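Local coordinates for protein putative mRNA interferase YoeB (Agrobacterium tumefaciens, PDB 6N90) that probably acts as an mRNA-cleaving endonuclease toxin of the YoeB family, part of a bacterial type II toxin-antitoxin system, at residues K26-L30 / G41-P45; M52-W56 / F66-V70. All blocks are in the same frame, centred on the assembly; numbering follows the deposited sequence.

Overall arrangement
Two contacts in series illustrate how a small toxin of the YoeB family is tied together: interaction 1 lays a loop on helix 21-36, and interaction 2 starts strand pairing inside the sheet. After strand 2-5 and helix 7-19, the chain enters helix 21-36, leaves it, and folds back so that loop 41-45 touches the helix, closing a first loop. It then runs through strand 46-47 and the turn at 52-55, and pairs strand 56-59 with strand 64-73, so interaction 2 closes a second loop. The two neither nest nor cross, yet they meet: Leu30 on Phe66 links helix and sheet, and Pro45 packs on Tyr68 and Trp56. The centres of the two contacts lie about 13 Å apart.

Interaction 1. Residues K26-L30 / G41-P45; sequences KINDL and GLGKP
In this YoeB-like toxin fold, the loop between helix 21-36 and strand 46-47 turns back onto the helix it has just left, and residues 26-30 with 41-45 form the contact. Residues 26-30 are regular alpha helix, with Leu30 N hydrogen-bonded to Lys26 O at 2.9 Å; Gly41 to Lys44 make a type II beta turn. The backbones come nearest at Leu30 and Leu42, whose CA atoms are 6.3 Å apart. Lys26, with chi1 t and chi2 p, reaches out from the helix toward the loop until NZ lies 4.4 Å from Leu42 CG; its ammonium is hydrogen-bonded to Arg59 O. The CA-to-CB bond of Ile27 points away, and its side chain packs on Tyr13 and Trp16 of helix 7-19, while Asn28 ND2 is hydrogen-bonded to Gln17 OE1 of the second subunit. Asp29 borders the leucine contact, OD2 being 3.6 Å from Leu42 CD2, and its carboxylate forms a salt bridge with Arg32. Leu30 (m, t) makes the apolar contact: CD2 lies 3.6 Å from Leu42 O and 3.9 Å from Leu42 CD2, with Leu42 in the t, p rotamer and its CA-to-CB bond directed toward the helix. Gly43, at phi/psi 88/13, takes the third position of the turn, where a positive phi favours glycine. A beta carbon here would also collide with Leu30, whose CD2 sits just 4.0 Å from Gly43 CA.

Interaction 2. Residues M52-W56 / F66-V70; sequences MAGYW and FVYRV
A type I beta turn, Met52 to Tyr55, precedes strand 56-59, which pairs antiparallel with strand 64-73 in the sheet of the YoeB-like toxin fold; strand 76-84 lies on the other side of strand 64-73. Tyr55 N closes the turn on Met52 O at 2.9 Å. The CA atoms of Tyr55 and Arg69 are 4.9 Å apart. Trp56 and Tyr68 form a hydrogen-bonded pair, CA atoms 5.4 Å apart: Trp56 N donates to Tyr68 O at 2.8 Å, almost linearly, and Tyr68 N to Trp56 O at 2.9 Å. Each carbonyl also receives a CA-H...O contact, Tyr55 CA to Tyr68 O at 3.5 Å and Val67 CA to Trp56 O at 3.3 Å.

The CA-to-CB bonds of Trp56 (chi1 m) and Tyr68 (chi1 p) leave on the same face; the indole then leads away, while Trp56 CB makes a CH-pi contact, 3.9 Å from the Tyr68 ring centroid. Tyr68 OH is hydrogen-bonded to Pro38 O and to Arg58 NE. Val67 CG1 meets Met52 CE at 4.0 Å and Tyr55 CB at 4.2 Å. Arg69, with chi1 and chi2 both t, sets CD over the Tyr55 ring (chi1 m) in a second CH-pi contact, 4.3 Å from the centroid. Although Tyr55 OH is 3.1 Å from Arg69 NH2, the angle is too poor for a hydrogen bond; that nitrogen forms a salt bridge with Glu80.

The chemistry therefore divides: two main-chain hydrogen bonds fix the register, Arg69 and Tyr68 OH find polar partners beyond these segments, and aliphatic groups and ring faces fill the interface.

Interaction 1. Residues K26-L30 / G41-P45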
# COMPACT_ATOMS: atom_id res chain seq x y z
N LYS A 26 13.61 1.50 4.17
CA LYS A 26 14.27 1.11 2.93
C LYS A 26 13.25 0.76 1.85
O LYS A 26 13.40 1.14 0.69
CB LYS A 26 15.19 -0.08 3.17
CG LYS A 26 15.96 -0.53 1.95
CD LYS A 26 16.86 0.57 1.41
CE LYS A 26 18.01 -0.01 0.57
NZ LYS A 26 17.56 -0.73 -0.64
N ILE A 27 12.22 0.03 2.24
CA ILE A 27 11.17 -0.34 1.29
C ILE A 27 10.42 0.93 0.80
O ILE A 27 10.15 1.09 -0.38
CB ILE A 27 10.21 -1.36 1.94
CG1 ILE A 27 10.89 -2.72 2.13
CG2 ILE A 27 8.92 -1.50 1.14
CD1 ILE A 27 10.11 -3.66 3.18
N ASN A 28 10.10 1.85 1.69
CA ASN A 28 9.46 3.08 1.25
C ASN A 28 10.31 3.86 0.26
O ASN A 28 9.77 4.49 -0.65
CB ASN A 28 9.12 3.96 2.47
CG ASN A 28 7.98 3.38 3.28
OD1 ASN A 28 7.43 2.34 2.94
ND2 ASN A 28 7.64 4.04 4.39
N ASP A 29 11.64 3.83 0.44
CA ASP A 29 12.58 4.50 -0.46
C ASP A 29 12.58 3.79 -1.81
O ASP A 29 12.65 4.42 -2.87
CB ASP A 29 13.99 4.53 0.17
CG ASP A 29 14.78 5.80 -0.17
OD1 ASP A 29 14.27 6.66 -0.91
OD2 ASP A 29 15.95 5.93 0.28
N LEU A 30 12.51 2.47 -1.78
CA LEU A 30 12.51 1.70 -3.02
C LEU A 30 11.23 2.01 -3.79
O LEU A 30 11.23 2.18 -5.02
CB LEU A 30 12.65 0.20 -2.70
CG LEU A 30 14.04 -0.26 -2.23
CD1 LEU A 30 14.03 -1.72 -1.79
CD2 LEU A 30 15.10 -0.03 -3.29
N GLY A 41 17.92 3.57 -10.59
CA GLY A 41 17.96 4.12 -9.26
C GLY A 41 18.29 3.11 -8.17
O GLY A 41 18.99 2.12 -8.40
N LEU A 42 17.76 3.38 -6.99
CA LEU A 42 18.12 2.70 -5.75
C LEU A 42 17.90 1.18 -5.80
O LEU A 42 16.93 0.70 -6.35
CB LEU A 42 17.31 3.31 -4.60
CG LEU A 42 17.72 2.90 -3.19
CD1 LEU A 42 19.08 3.48 -2.87
CD2 LEU A 42 16.68 3.36 -2.18
N GLY A 43 18.83 0.45 -5.21
CA GLY A 43 18.65 -0.98 -4.99
C GLY A 43 19.08 -1.89 -6.12
O GLY A 43 18.77 -3.08 -6.12
N LYS A 44 19.81 -1.34 -7.09
CA LYS A 44 20.30 -2.09 -8.25
C LYS A 44 19.22 -2.94 -8.93
O LYS A 44 19.32 -4.17 -8.94
CB LYS A 44 21.47 -2.99 -7.86
CG LYS A 44 22.72 -2.23 -7.43
N PRO A 45 18.21 -2.28 -9.50
CA PRO A 45 17.12 -3.00 -10.17
C PRO A 45 17.60 -3.91 -11.29
O PRO A 45 18.42 -3.53 -12.12
CB PRO A 45 16.23 -1.88 -10.71
CG PRO A 45 17.09 -0.66 -10.72
CD PRO A 45 18.03 -0.82 -9.57

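Interaction 2. Residues M52-W56 / F66-V70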
# COMPACT_ATOMS: atom_id res chain seq x y z
N MET A 52 8.76 -15.02 -14.37
CA MET A 52 8.82 -13.72 -13.69
C MET A 52 9.41 -12.60 -14.56
O MET A 52 9.76 -11.54 -14.05
CB MET A 52 9.63 -13.86 -12.40
CG MET A 52 8.99 -14.80 -11.38
SD MET A 52 7.43 -14.16 -10.69
CE MET A 52 8.02 -12.72 -9.79
N ALA A 53 9.48 -12.84 -15.87
CA ALA A 53 10.02 -11.89 -16.86
C ALA A 53 9.67 -10.41 -16.63
O ALA A 53 10.57 -9.59 -16.36
CB ALA A 53 9.55 -12.30 -18.25
N GLY A 54 8.39 -10.08 -16.72
CA GLY A 54 7.94 -8.70 -16.57
C GLY A 54 8.20 -8.09 -15.21
O GLY A 54 8.07 -6.88 -15.00
N TYR A 55 8.60 -8.92 -14.25
CA TYR A 55 8.82 -8.44 -12.90
C TYR A 55 10.27 -7.99 -12.74
O TYR A 55 11.17 -8.46 -13.45
CB TYR A 55 8.44 -9.53 -11.90
CG TYR A 55 6.95 -9.82 -11.89
CD1 TYR A 55 6.37 -10.65 -12.85
CD2 TYR A 55 6.12 -9.24 -10.95
CE1 TYR A 55 5.00 -10.90 -12.85
CE2 TYR A 55 4.76 -9.48 -10.94
CZ TYR A 55 4.20 -10.31 -11.88
OH TYR A 55 2.84 -10.54 -11.85
N TRP A 56 10.48 -7.03 -11.84
CA TRP A 56 11.80 -6.49 -11.54
C TRP A 56 12.09 -6.68 -10.07
O TRP A 56 11.17 -6.83 -9.26
CB TRP A 56 11.87 -5.01 -11.91
CG TRP A 56 12.06 -4.81 -13.35
CD1 TRP A 56 11.15 -5.04 -14.34
CD2 TRP A 56 13.24 -4.34 -13.99
NE1 TRP A 56 11.71 -4.74 -15.56
CE2 TRP A 56 12.99 -4.30 -15.37
CE3 TRP A 56 14.50 -3.95 -13.52
CZ2 TRP A 56 13.96 -3.89 -16.29
CZ3 TRP A 56 15.46 -3.53 -14.44
CH2 TRP A 56 15.18 -3.50 -15.80
N PHE A 66 13.00 -6.77 -3.00
CA PHE A 66 11.77 -6.03 -3.28
C PHE A 66 11.45 -6.36 -4.73
O PHE A 66 12.17 -5.93 -5.63
CB PHE A 66 12.00 -4.52 -3.03
CG PHE A 66 10.85 -3.60 -3.45
CD1 PHE A 66 9.77 -3.39 -2.62
CD2 PHE A 66 10.91 -2.91 -4.66
CE1 PHE A 66 8.75 -2.54 -2.98
CE2 PHE A 66 9.86 -2.06 -5.04
CZ PHE A 66 8.78 -1.88 -4.20
N VAL A 67 10.40 -7.15 -4.94
CA VAL A 67 10.00 -7.55 -6.28
C VAL A 67 8.70 -6.82 -6.65
O VAL A 67 7.75 -6.74 -5.87
CB VAL A 67 9.82 -9.08 -6.38
CG1 VAL A 67 9.45 -9.50 -7.83
CG2 VAL A 67 11.10 -9.79 -5.94
N TYR A 68 8.68 -6.27 -7.86
CA TYR A 68 7.59 -5.39 -8.26
C TYR A 68 7.41 -5.40 -9.76
O TYR A 68 8.24 -5.93 -10.51
CB TYR A 68 7.88 -3.94 -7.80
CG TYR A 68 9.12 -3.39 -8.49
CD1 TYR A 68 10.40 -3.72 -8.04
CD2 TYR A 68 9.01 -2.54 -9.58
CE1 TYR A 68 11.53 -3.23 -8.67
CE2 TYR A 68 10.12 -2.03 -10.21
CZ TYR A 68 11.38 -2.39 -9.76
OH TYR A 68 12.50 -1.89 -10.41
N ARG A 69 6.32 -4.78 -10.19
CA ARG A 69 6.10 -4.54 -11.61
C ARG A 69 5.34 -3.24 -11.76
O ARG A 69 4.36 -3.01 -11.08
CB ARG A 69 5.32 -5.70 -12.24
CG ARG A 69 4.97 -5.52 -13.70
CD ARG A 69 4.24 -6.76 -14.25
NE ARG A 69 3.00 -7.05 -13.53
CZ ARG A 69 2.22 -8.10 -13.78
NH1 ARG A 69 2.56 -8.96 -14.73
NH2 ARG A 69 1.10 -8.30 -13.10
N VAL A 70 5.79 -2.37 -12.66
CA VAL A 70 5.04 -1.17 -12.96
C VAL A 70 4.21 -1.45 -14.18
O VAL A 70 4.74 -1.88 -15.21
CB VAL A 70 5.96 0.04 -13.21
CG1 VAL A 70 5.15 1.18 -13.78
CG2 VAL A 70 6.63 0.48 -11.92